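Local structure of L-threonine 3-dehydrogenase (Clostridioides difficile, 7OL1) at residues D184-R189 / I247-D252; L254-A259 / V310-F315; E270-S275 / Y319-M324. The protein probably oxidises L-threonine at its beta-hydroxyl group as a dehydrogenase of the NAD(P)-dependent epimerase/dehydratase family. All blocks are in the same frame, centred on the assembly; numbering follows the deposited sequence.

Along the chain, strand 184-194 comes first, and interaction 1 closes a long loop by joining its start to the end of helix 236-248. Interaction 2 opens just afterwards, so the two are in series. The connection 254-259, leading into strand 260-261, meets the end of helix 307-313. Interaction 3 crosses it in sequence: 270-275 lies between the two segments of interaction 2, and 319-324 follows them. Interactions 1 and 2 are neighbours, their centres about 7 Å apart, and the D184-R257 salt bridge joins them beside the main sheet. Interaction 3 packs two helices together, its centre about 27 Å from that of interaction 2.

Interaction 1. Residues D184-R189 / I247-D252; sequences DTRGVR and IEAPAD
R186 NH1 is held by two carbonyl oxygens, L246 O in the last turn of helix 236-248 and A249 O, at 3.0 Å, in the loop just beyond it. The bond to A249 is nearly straight (167°) and lies in the guanidinium plane, yet seen from the peptide the donor sits above the carbonyl plane. I247 O lies over one face of the same group, 3.2 Å from R186 NH1 but badly angled for a bond. The chain of R186 is extended from CG to NE, which carries the guanidinium from the strand across to this turn, where A251 CA comes within 3.8 Å of R186 NH2. On the strand side, R186 grips D184 side-on, both nitrogens donating to the single oxygen OD1: R186 NE at 2.8 Å, on the syn lone pair, and R186 NH2 at 3.3 Å. R257 NH2 forms a second salt bridge to this oxygen. The guanidinium is thus fixed in rotation by bonds from two directions. Its charge is probably balanced by D184 and favoured by the carbonyls around NH1, while D184, shared by two arginines, would be expected to stay ionised.

Interaction 2. Residues L254-A259 / V310-F315; sequences LIHRNA and VKEWNF
The H256 ring meets the E312 carboxylate at its edge, with H256 ND1 giving a 2.7 Å bond to E312 OE2. The acceptor lies in the ring plane and uses its syn lone pair, although ring and carboxylate planes are turned 36° apart. I255 CG2 rests over the rim of one imidazole face, 3.9 Å above the plane. On the W313 indole, F315 CB lies over the rim of one face and F260 packs edge-to-face, while L254 CD2 approaches obliquely and reaches W313 CD1 at 3.8 Å. Further back, L254 CD1 sits over the centre of the R257 guanidinium, whose NE donates to T185 O of strand 184-194.

E312 carries the polar half of the contact. An extended chain beyond CG (chi2 -180°) carries the carboxylate from the last turn of helix 307-313 to the N-H groups of 255-256. E312 OE1 accepts from H256 N at 3.0 Å, again on its syn side, and from I255 N, whose modelled distance is too short to be trusted in detail. I255 crosses the glutamate at about a right angle, its CD1 4.1 Å from E312 CD. One side chain therefore binds the backbone N-H of H256, the imidazole of H256 itself and, less certainly, the N-H of I255, tying a segment without regular secondary structure to a helix end.

The other ring nitrogen, H256 NE2, is bonded to D154 OD2, so the imidazole bridges two carboxylates. That setting would favour a doubly protonated ring, and it fixes the ring's rotation from both ends. The buried carboxylate of E312 is in turn paid for by the N-H donors gathered around it.

Interaction 3. Residues E270-S275 / Y319-M324; sequences EEIADS and YDLDKM
The N-terminal turn of helix 321-334 packs against helix 269-277, with L321 as the side chain that bridges the two. Its CG stands anti to the backbone N (chi1 169°), which sends both methyl groups across to the neighbouring helix. L321 CD1 meets I272 CG2 at 3.5 Å, the two side chains crossing at about a right angle. L321 CD2 lies over the backbone of the same helix, 3.3 Å from E271 O, and L321 CG packs on S275 CB at 3.8 Å. F267 touches both I272 and L321, and I272 also reaches Y212 of helix 207-217, so this small apolar patch joins more than two elements of the fold.

Beside the leucine, S275 OG turns to the polar side of the second helix. It lies 3.3 Å from D322 OD1, a weak bond at best, and is also close to L321 O and to T325 OG1, so its hydroxyl has competing partners. D322 OD1 has a long, weak ion pair with K278 as well. The turn itself begins at D320, the N-cap residue: its OD2 accepts weakly from D322 N at 3.2 Å and from K323 N at 3.4 Å, covering amide groups that the first turn of a helix leaves without backbone acceptors.

The contact thus rests mainly on the apolar reach of L321. S275 packs in the middle of it through CB, while its hydroxyl adds only a weak, undecided polar link to D322. The carboxylates of D320 and D322 at a helix N terminus would probably be stabilised in their charged form by the helix dipole.

Interaction 1. Residues D184-R189 / I247-D252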
loop_
_atom_site.group_PDB
_atom_site.type_symbol
_atom_site.label_atom_id
_atom_site.label_comp_id
_atom_site.label_asym_id
_atom_site.label_seq_id
_atom_site.Cartn_x
_atom_site.Cartn_y
_atom_site.Cartn_z
ATOM N N ASP A 184 -4.637 -3.004 -18.850
ATOM C CA ASP A 184 -5.055 -1.584 -18.972
ATOM C C ASP A 184 -5.794 -1.222 -17.675
ATOM O O ASP A 184 -7.036 -1.062 -17.705
ATOM C CB ASP A 184 -5.787 -1.242 -20.291
ATOM C CG ASP A 184 -6.195 0.230 -20.423
ATOM O OD1 ASP A 184 -5.427 1.100 -19.937
ATOM O OD2 ASP A 184 -7.334 0.514 -20.913
ATOM N N THR A 185 -5.032 -0.937 -16.613
ATOM C CA THR A 185 -5.562 -0.349 -15.354
ATOM C C THR A 185 -5.482 1.195 -15.348
ATOM O O THR A 185 -4.488 1.790 -15.863
ATOM C CB THR A 185 -4.839 -0.988 -14.166
ATOM O OG1 THR A 185 -3.530 -0.434 -14.027
ATOM C CG2 THR A 185 -4.768 -2.491 -14.332
ATOM N N ARG A 186 -6.494 1.821 -14.751
ATOM C CA ARG A 186 -6.658 3.283 -14.648
ATOM C C ARG A 186 -7.621 3.645 -13.524
ATOM O O ARG A 186 -8.512 2.830 -13.234
ATOM C CB ARG A 186 -7.294 3.848 -15.920
ATOM C CG ARG A 186 -6.486 3.588 -17.184
ATOM C CD ARG A 186 -7.228 4.146 -18.370
ATOM N NE ARG A 186 -6.649 3.628 -19.602
ATOM C CZ ARG A 186 -6.760 4.212 -20.802
ATOM N NH1 ARG A 186 -7.453 5.335 -20.975
ATOM N NH2 ARG A 186 -6.172 3.645 -21.831
ATOM N N GLY A 187 -7.524 4.860 -12.977
ATOM C CA GLY A 187 -8.460 5.267 -11.917
ATOM C C GLY A 187 -8.365 6.725 -11.555
ATOM O O GLY A 187 -7.447 7.393 -11.988
ATOM N N VAL A 188 -9.279 7.184 -10.718
ATOM C CA VAL A 188 -9.302 8.590 -10.265
ATOM C C VAL A 188 -9.431 8.564 -8.753
ATOM O O VAL A 188 -9.990 7.607 -8.243
ATOM C CB VAL A 188 -10.452 9.362 -10.923
ATOM C CG1 VAL A 188 -10.300 9.392 -12.438
ATOM C CG2 VAL A 188 -11.802 8.803 -10.510
ATOM N N ARG A 189 -8.873 9.572 -8.093
ATOM C CA ARG A 189 -9.114 9.865 -6.670
ATOM C C ARG A 189 -10.293 10.828 -6.610
ATOM O O ARG A 189 -10.114 12.025 -6.807
ATOM C CB ARG A 189 -7.857 10.424 -6.003
ATOM C CG ARG A 189 -6.577 9.668 -6.331
ATOM C CD ARG A 189 -5.470 10.088 -5.376
ATOM N NE ARG A 189 -4.256 9.320 -5.570
ATOM C CZ ARG A 189 -3.139 9.754 -6.130
ATOM N NH1 ARG A 189 -3.025 11.002 -6.567
ATOM N NH2 ARG A 189 -2.113 8.926 -6.213
ATOM N N ILE A 247 -11.551 6.199 -19.031
ATOM C CA ILE A 247 -11.514 4.767 -19.488
ATOM C C ILE A 247 -11.095 4.716 -20.971
ATOM O O ILE A 247 -10.258 3.813 -21.333
ATOM C CB ILE A 247 -12.827 3.994 -19.209
ATOM C CG1 ILE A 247 -12.870 3.473 -17.767
ATOM C CG2 ILE A 247 -12.969 2.838 -20.186
ATOM C CD1 ILE A 247 -14.250 3.258 -17.191
ATOM N N GLU A 248 -11.623 5.673 -21.753
ATOM C CA GLU A 248 -11.599 5.709 -23.242
ATOM C C GLU A 248 -10.468 6.595 -23.772
ATOM O O GLU A 248 -10.259 6.585 -24.990
ATOM C CB GLU A 248 -12.944 6.212 -23.769
ATOM C CG GLU A 248 -14.089 5.317 -23.337
ATOM C CD GLU A 248 -15.296 5.310 -24.250
ATOM O OE1 GLU A 248 -15.899 6.395 -24.431
ATOM O OE2 GLU A 248 -15.643 4.218 -24.755
ATOM N N ALA A 249 -9.766 7.320 -22.906
ATOM C CA ALA A 249 -8.657 8.205 -23.302
ATOM C C ALA A 249 -7.593 7.426 -24.075
ATOM O O ALA A 249 -7.399 6.238 -23.864
ATOM C CB ALA A 249 -8.070 8.871 -22.090
ATOM N N PRO A 250 -6.840 8.086 -24.984
ATOM C CA PRO A 250 -5.746 7.425 -25.685
ATOM C C PRO A 250 -4.685 6.983 -24.668
ATOM O O PRO A 250 -4.255 7.801 -23.885
ATOM C CB PRO A 250 -5.217 8.509 -26.649
ATOM C CG PRO A 250 -6.337 9.527 -26.734
ATOM C CD PRO A 250 -6.969 9.507 -25.360
ATOM N N ALA A 251 -4.301 5.711 -24.721
ATOM C CA ALA A 251 -3.294 5.059 -23.848
ATOM C C ALA A 251 -2.010 5.882 -23.735
ATOM O O ALA A 251 -1.554 6.076 -22.607
ATOM C CB ALA A 251 -2.963 3.686 -24.388
ATOM N N ASP A 252 -1.473 6.311 -24.882
ATOM C CA ASP A 252 -0.077 6.782 -25.118
ATOM C C ASP A 252 0.245 8.078 -24.350
ATOM O O ASP A 252 1.423 8.297 -24.101
ATOM C CB ASP A 252 0.213 6.944 -26.623
ATOM C CG ASP A 252 -0.795 7.767 -27.434
ATOM O OD1 ASP A 252 -2.013 7.686 -27.144
ATOM O OD2 ASP A 252 -0.370 8.458 -28.380
#

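Interaction 2. Residues L254-A259 / V310-F315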
loop_
_atom_site.group_PDB
_atom_site.type_symbol
_atom_site.label_atom_id
_atom_site.label_comp_id
_atom_site.label_asym_id
_atom_site.label_seq_id
_atom_site.Cartn_x
_atom_site.Cartn_y
_atom_site.Cartn_z
ATOM N N LEU A 254 -0.728 8.737 -21.256
ATOM C CA LEU A 254 -0.932 8.430 -19.809
ATOM C C LEU A 254 0.432 8.246 -19.148
ATOM O O LEU A 254 1.130 7.304 -19.503
ATOM C CB LEU A 254 -1.789 7.171 -19.657
ATOM C CG LEU A 254 -3.256 7.341 -20.030
ATOM C CD1 LEU A 254 -4.003 6.025 -19.896
ATOM C CD2 LEU A 254 -3.923 8.422 -19.189
ATOM N N ILE A 255 0.827 9.145 -18.265
ATOM C CA ILE A 255 2.119 8.972 -17.556
ATOM C C ILE A 255 1.816 8.266 -16.235
ATOM O O ILE A 255 2.518 7.297 -15.915
ATOM C CB ILE A 255 2.840 10.323 -17.384
ATOM C CG1 ILE A 255 3.386 10.813 -18.734
ATOM C CG2 ILE A 255 3.931 10.222 -16.317
ATOM C CD1 ILE A 255 3.022 12.248 -19.072
ATOM N N HIS A 256 0.834 8.793 -15.516
ATOM C CA HIS A 256 0.133 8.175 -14.362
ATOM C C HIS A 256 -1.053 7.309 -14.825
ATOM O O HIS A 256 -1.538 7.457 -15.967
ATOM C CB HIS A 256 -0.351 9.284 -13.428
ATOM C CG HIS A 256 0.717 10.259 -13.064
ATOM N ND1 HIS A 256 0.964 11.380 -13.809
ATOM C CD2 HIS A 256 1.618 10.259 -12.062
ATOM C CE1 HIS A 256 1.951 12.048 -13.263
ATOM N NE2 HIS A 256 2.379 11.378 -12.199
ATOM N N ARG A 257 -1.511 6.418 -13.954
ATOM C CA ARG A 257 -2.631 5.493 -14.258
ATOM C C ARG A 257 -3.486 5.363 -12.997
ATOM O O ARG A 257 -4.681 5.753 -13.055
ATOM C CB ARG A 257 -2.085 4.169 -14.798
ATOM C CG ARG A 257 -1.938 4.132 -16.317
ATOM C CD ARG A 257 -1.317 2.863 -16.896
ATOM N NE ARG A 257 -2.253 2.347 -17.888
ATOM C CZ ARG A 257 -2.058 2.407 -19.180
ATOM N NH1 ARG A 257 -0.936 2.916 -19.647
ATOM N NH2 ARG A 257 -2.961 1.943 -20.010
ATOM N N ASN A 258 -2.918 4.893 -11.878
ATOM C CA ASN A 258 -3.738 4.600 -10.673
ATOM C C ASN A 258 -3.162 5.384 -9.511
ATOM O O ASN A 258 -2.117 4.990 -8.997
ATOM C CB ASN A 258 -3.805 3.086 -10.389
ATOM C CG ASN A 258 -4.464 2.277 -11.494
ATOM O OD1 ASN A 258 -5.702 2.201 -11.546
ATOM N ND2 ASN A 258 -3.654 1.662 -12.358
ATOM N N ALA A 259 -3.792 6.496 -9.113
ATOM C CA ALA A 259 -4.959 7.096 -9.740
ATOM C C ALA A 259 -4.820 8.625 -9.777
ATOM O O ALA A 259 -4.165 9.208 -8.887
ATOM C CB ALA A 259 -6.200 6.748 -8.950
ATOM N N VAL A 310 -5.608 16.776 -16.382
ATOM C CA VAL A 310 -5.835 17.726 -17.513
ATOM C C VAL A 310 -4.792 17.480 -18.600
ATOM O O VAL A 310 -5.172 17.335 -19.764
ATOM C CB VAL A 310 -5.828 19.209 -17.130
ATOM C CG1 VAL A 310 -6.178 20.021 -18.369
ATOM C CG2 VAL A 310 -6.769 19.549 -15.970
ATOM N N LYS A 311 -3.525 17.353 -18.249
ATOM C CA LYS A 311 -2.489 17.216 -19.308
ATOM C C LYS A 311 -2.657 15.878 -20.035
ATOM O O LYS A 311 -2.445 15.865 -21.234
ATOM C CB LYS A 311 -1.074 17.454 -18.759
ATOM C CG LYS A 311 -0.775 18.897 -18.351
ATOM C CD LYS A 311 0.648 19.131 -17.863
ATOM C CE LYS A 311 0.690 20.100 -16.700
ATOM N NZ LYS A 311 1.929 19.969 -15.893
ATOM N N GLU A 312 -3.031 14.784 -19.362
ATOM C CA GLU A 312 -2.785 13.411 -19.897
ATOM C C GLU A 312 -4.021 12.847 -20.621
ATOM O O GLU A 312 -3.854 11.966 -21.489
ATOM C CB GLU A 312 -2.302 12.523 -18.758
ATOM C CG GLU A 312 -0.975 12.954 -18.164
ATOM C CD GLU A 312 -0.475 12.073 -17.031
ATOM O OE1 GLU A 312 -0.524 10.818 -17.185
ATOM O OE2 GLU A 312 -0.035 12.638 -16.007
ATOM N N TRP A 313 -5.228 13.290 -20.275
ATOM C CA TRP A 313 -6.487 12.741 -20.857
ATOM C C TRP A 313 -7.585 13.807 -20.837
ATOM O O TRP A 313 -8.753 13.459 -21.071
ATOM C CB TRP A 313 -6.936 11.445 -20.135
ATOM C CG TRP A 313 -7.019 11.498 -18.635
ATOM C CD1 TRP A 313 -6.007 11.250 -17.739
ATOM C CD2 TRP A 313 -8.188 11.753 -17.840
ATOM N NE1 TRP A 313 -6.461 11.370 -16.444
ATOM C CE2 TRP A 313 -7.801 11.680 -16.483
ATOM C CE3 TRP A 313 -9.518 12.022 -18.130
ATOM C CZ2 TRP A 313 -8.694 11.891 -15.439
ATOM C CZ3 TRP A 313 -10.414 12.195 -17.089
ATOM C CH2 TRP A 313 -10.004 12.138 -15.763
ATOM N N ASN A 314 -7.219 15.062 -20.584
ATOM C CA ASN A 314 -8.101 16.222 -20.838
ATOM C C ASN A 314 -9.298 16.155 -19.884
ATOM O O ASN A 314 -10.457 16.383 -20.315
ATOM C CB ASN A 314 -8.496 16.285 -22.315
ATOM C CG ASN A 314 -9.197 17.581 -22.658
ATOM O OD1 ASN A 314 -9.119 18.570 -21.921
ATOM N ND2 ASN A 314 -9.931 17.573 -23.752
ATOM N N PHE A 315 -9.032 15.880 -18.612
ATOM C CA PHE A 315 -10.055 16.026 -17.548
ATOM C C PHE A 315 -10.741 17.386 -17.741
ATOM O O PHE A 315 -10.077 18.423 -17.818
ATOM C CB PHE A 315 -9.435 15.838 -16.165
ATOM C CG PHE A 315 -10.323 16.267 -15.027
ATOM C CD1 PHE A 315 -11.504 15.597 -14.756
ATOM C CD2 PHE A 315 -9.960 17.318 -14.204
ATOM C CE1 PHE A 315 -12.299 15.969 -13.679
ATOM C CE2 PHE A 315 -10.756 17.701 -13.132
ATOM C CZ PHE A 315 -11.923 17.018 -12.862
#

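Interaction 3. Residues E270-S275 / Y319-M324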
loop_
_atom_site.group_PDB
_atom_site.type_symbol
_atom_site.label_atom_id
_atom_site.label_comp_id
_atom_site.label_asym_id
_atom_site.label_seq_id
_atom_site.Cartn_x
_atom_site.Cartn_y
_atom_site.Cartn_z
ATOM N N GLU A 270 -19.791 27.549 4.892
ATOM C CA GLU A 270 -20.280 28.944 4.827
ATOM C C GLU A 270 -20.306 29.398 3.347
ATOM O O GLU A 270 -21.223 30.164 3.009
ATOM C CB GLU A 270 -19.492 29.733 5.887
ATOM C CG GLU A 270 -18.719 30.931 5.370
ATOM C CD GLU A 270 -17.252 30.600 5.138
ATOM O OE1 GLU A 270 -16.683 29.806 5.950
ATOM O OE2 GLU A 270 -16.687 31.115 4.146
ATOM N N GLU A 271 -19.421 28.906 2.468
ATOM C CA GLU A 271 -19.389 29.313 1.028
ATOM C C GLU A 271 -20.588 28.700 0.278
ATOM O O GLU A 271 -21.038 29.354 -0.691
ATOM C CB GLU A 271 -18.092 28.910 0.301
ATOM C CG GLU A 271 -16.908 29.869 0.442
ATOM C CD GLU A 271 -15.519 29.261 0.197
ATOM O OE1 GLU A 271 -14.960 28.614 1.126
ATOM O OE2 GLU A 271 -14.972 29.433 -0.920
ATOM N N ILE A 272 -21.064 27.497 0.656
ATOM C CA ILE A 272 -22.246 26.838 0.000
ATOM C C ILE A 272 -23.469 27.670 0.387
ATOM O O ILE A 272 -24.165 28.172 -0.529
ATOM C CB ILE A 272 -22.490 25.351 0.369
ATOM C CG1 ILE A 272 -21.256 24.620 0.881
ATOM C CG2 ILE A 272 -23.115 24.581 -0.794
ATOM C CD1 ILE A 272 -21.514 23.153 1.102
ATOM N N ALA A 273 -23.702 27.799 1.700
ATOM C CA ALA A 273 -24.731 28.674 2.302
ATOM C C ALA A 273 -24.940 29.901 1.405
ATOM O O ALA A 273 -26.064 30.061 0.895
ATOM C CB ALA A 273 -24.313 29.066 3.694
ATOM N N ASP A 274 -23.880 30.692 1.181
ATOM C CA ASP A 274 -23.895 31.961 0.391
ATOM C C ASP A 274 -24.377 31.702 -1.045
ATOM O O ASP A 274 -25.009 32.617 -1.625
ATOM C CB ASP A 274 -22.519 32.641 0.356
ATOM C CG ASP A 274 -22.033 33.193 1.691
ATOM O OD1 ASP A 274 -22.720 32.981 2.716
ATOM O OD2 ASP A 274 -20.963 33.833 1.699
ATOM N N SER A 275 -24.063 30.530 -1.608
ATOM C CA SER A 275 -24.557 30.080 -2.937
ATOM C C SER A 275 -26.026 29.678 -2.799
ATOM O O SER A 275 -26.812 30.011 -3.706
ATOM C CB SER A 275 -23.725 28.960 -3.515
ATOM O OG SER A 275 -23.715 29.035 -4.939
ATOM N N TYR A 319 -19.656 21.943 -13.619
ATOM C CA TYR A 319 -20.376 22.531 -12.462
ATOM C C TYR A 319 -19.374 23.151 -11.489
ATOM O O TYR A 319 -18.509 22.431 -10.998
ATOM C CB TYR A 319 -21.284 21.487 -11.802
ATOM C CG TYR A 319 -22.367 20.984 -12.724
ATOM C CD1 TYR A 319 -22.043 20.215 -13.832
ATOM C CD2 TYR A 319 -23.705 21.276 -12.505
ATOM C CE1 TYR A 319 -23.018 19.743 -14.697
ATOM C CE2 TYR A 319 -24.697 20.797 -13.352
ATOM C CZ TYR A 319 -24.349 20.041 -14.461
ATOM O OH TYR A 319 -25.282 19.597 -15.349
ATOM N N ASP A 320 -19.481 24.469 -11.293
ATOM C CA ASP A 320 -18.917 25.247 -10.154
ATOM C C ASP A 320 -19.965 25.247 -9.035
ATOM O O ASP A 320 -21.087 24.742 -9.285
ATOM C CB ASP A 320 -18.571 26.680 -10.572
ATOM C CG ASP A 320 -19.714 27.388 -11.289
ATOM O OD1 ASP A 320 -19.893 27.128 -12.503
ATOM O OD2 ASP A 320 -20.439 28.167 -10.626
ATOM N N LEU A 321 -19.647 25.816 -7.868
ATOM C CA LEU A 321 -20.551 25.769 -6.681
ATOM C C LEU A 321 -21.913 26.403 -7.016
ATOM O O LEU A 321 -22.934 25.964 -6.478
ATOM C CB LEU A 321 -19.874 26.458 -5.491
ATOM C CG LEU A 321 -20.760 26.734 -4.276
ATOM C CD1 LEU A 321 -21.407 25.468 -3.738
ATOM C CD2 LEU A 321 -19.967 27.409 -3.163
ATOM N N ASP A 322 -21.948 27.413 -7.877
ATOM C CA ASP A 322 -23.231 28.060 -8.243
ATOM C C ASP A 322 -24.020 27.039 -9.054
ATOM O O ASP A 322 -25.013 26.535 -8.501
ATOM C CB ASP A 322 -23.044 29.415 -8.934
ATOM C CG ASP A 322 -23.318 30.569 -7.986
ATOM O OD1 ASP A 322 -22.387 30.965 -7.253
ATOM O OD2 ASP A 322 -24.483 31.016 -7.943
ATOM N N LYS A 323 -23.541 26.710 -10.263
ATOM C CA LYS A 323 -24.266 25.855 -11.247
ATOM C C LYS A 323 -24.860 24.658 -10.502
ATOM O O LYS A 323 -26.070 24.384 -10.668
ATOM C CB LYS A 323 -23.368 25.389 -12.398
ATOM C CG LYS A 323 -23.916 25.709 -13.784
ATOM C CD LYS A 323 -23.861 24.569 -14.778
ATOM C CE LYS A 323 -24.792 24.766 -15.961
ATOM N NZ LYS A 323 -24.646 23.669 -16.950
ATOM N N MET A 324 -24.051 24.020 -9.658
ATOM C CA MET A 324 -24.492 22.889 -8.809
ATOM C C MET A 324 -25.688 23.326 -7.959
ATOM O O MET A 324 -26.758 22.694 -8.079
ATOM C CB MET A 324 -23.365 22.412 -7.893
ATOM C CG MET A 324 -23.740 21.204 -7.071
ATOM S SD MET A 324 -22.299 20.417 -6.355
ATOM C CE MET A 324 -22.073 21.393 -4.872
#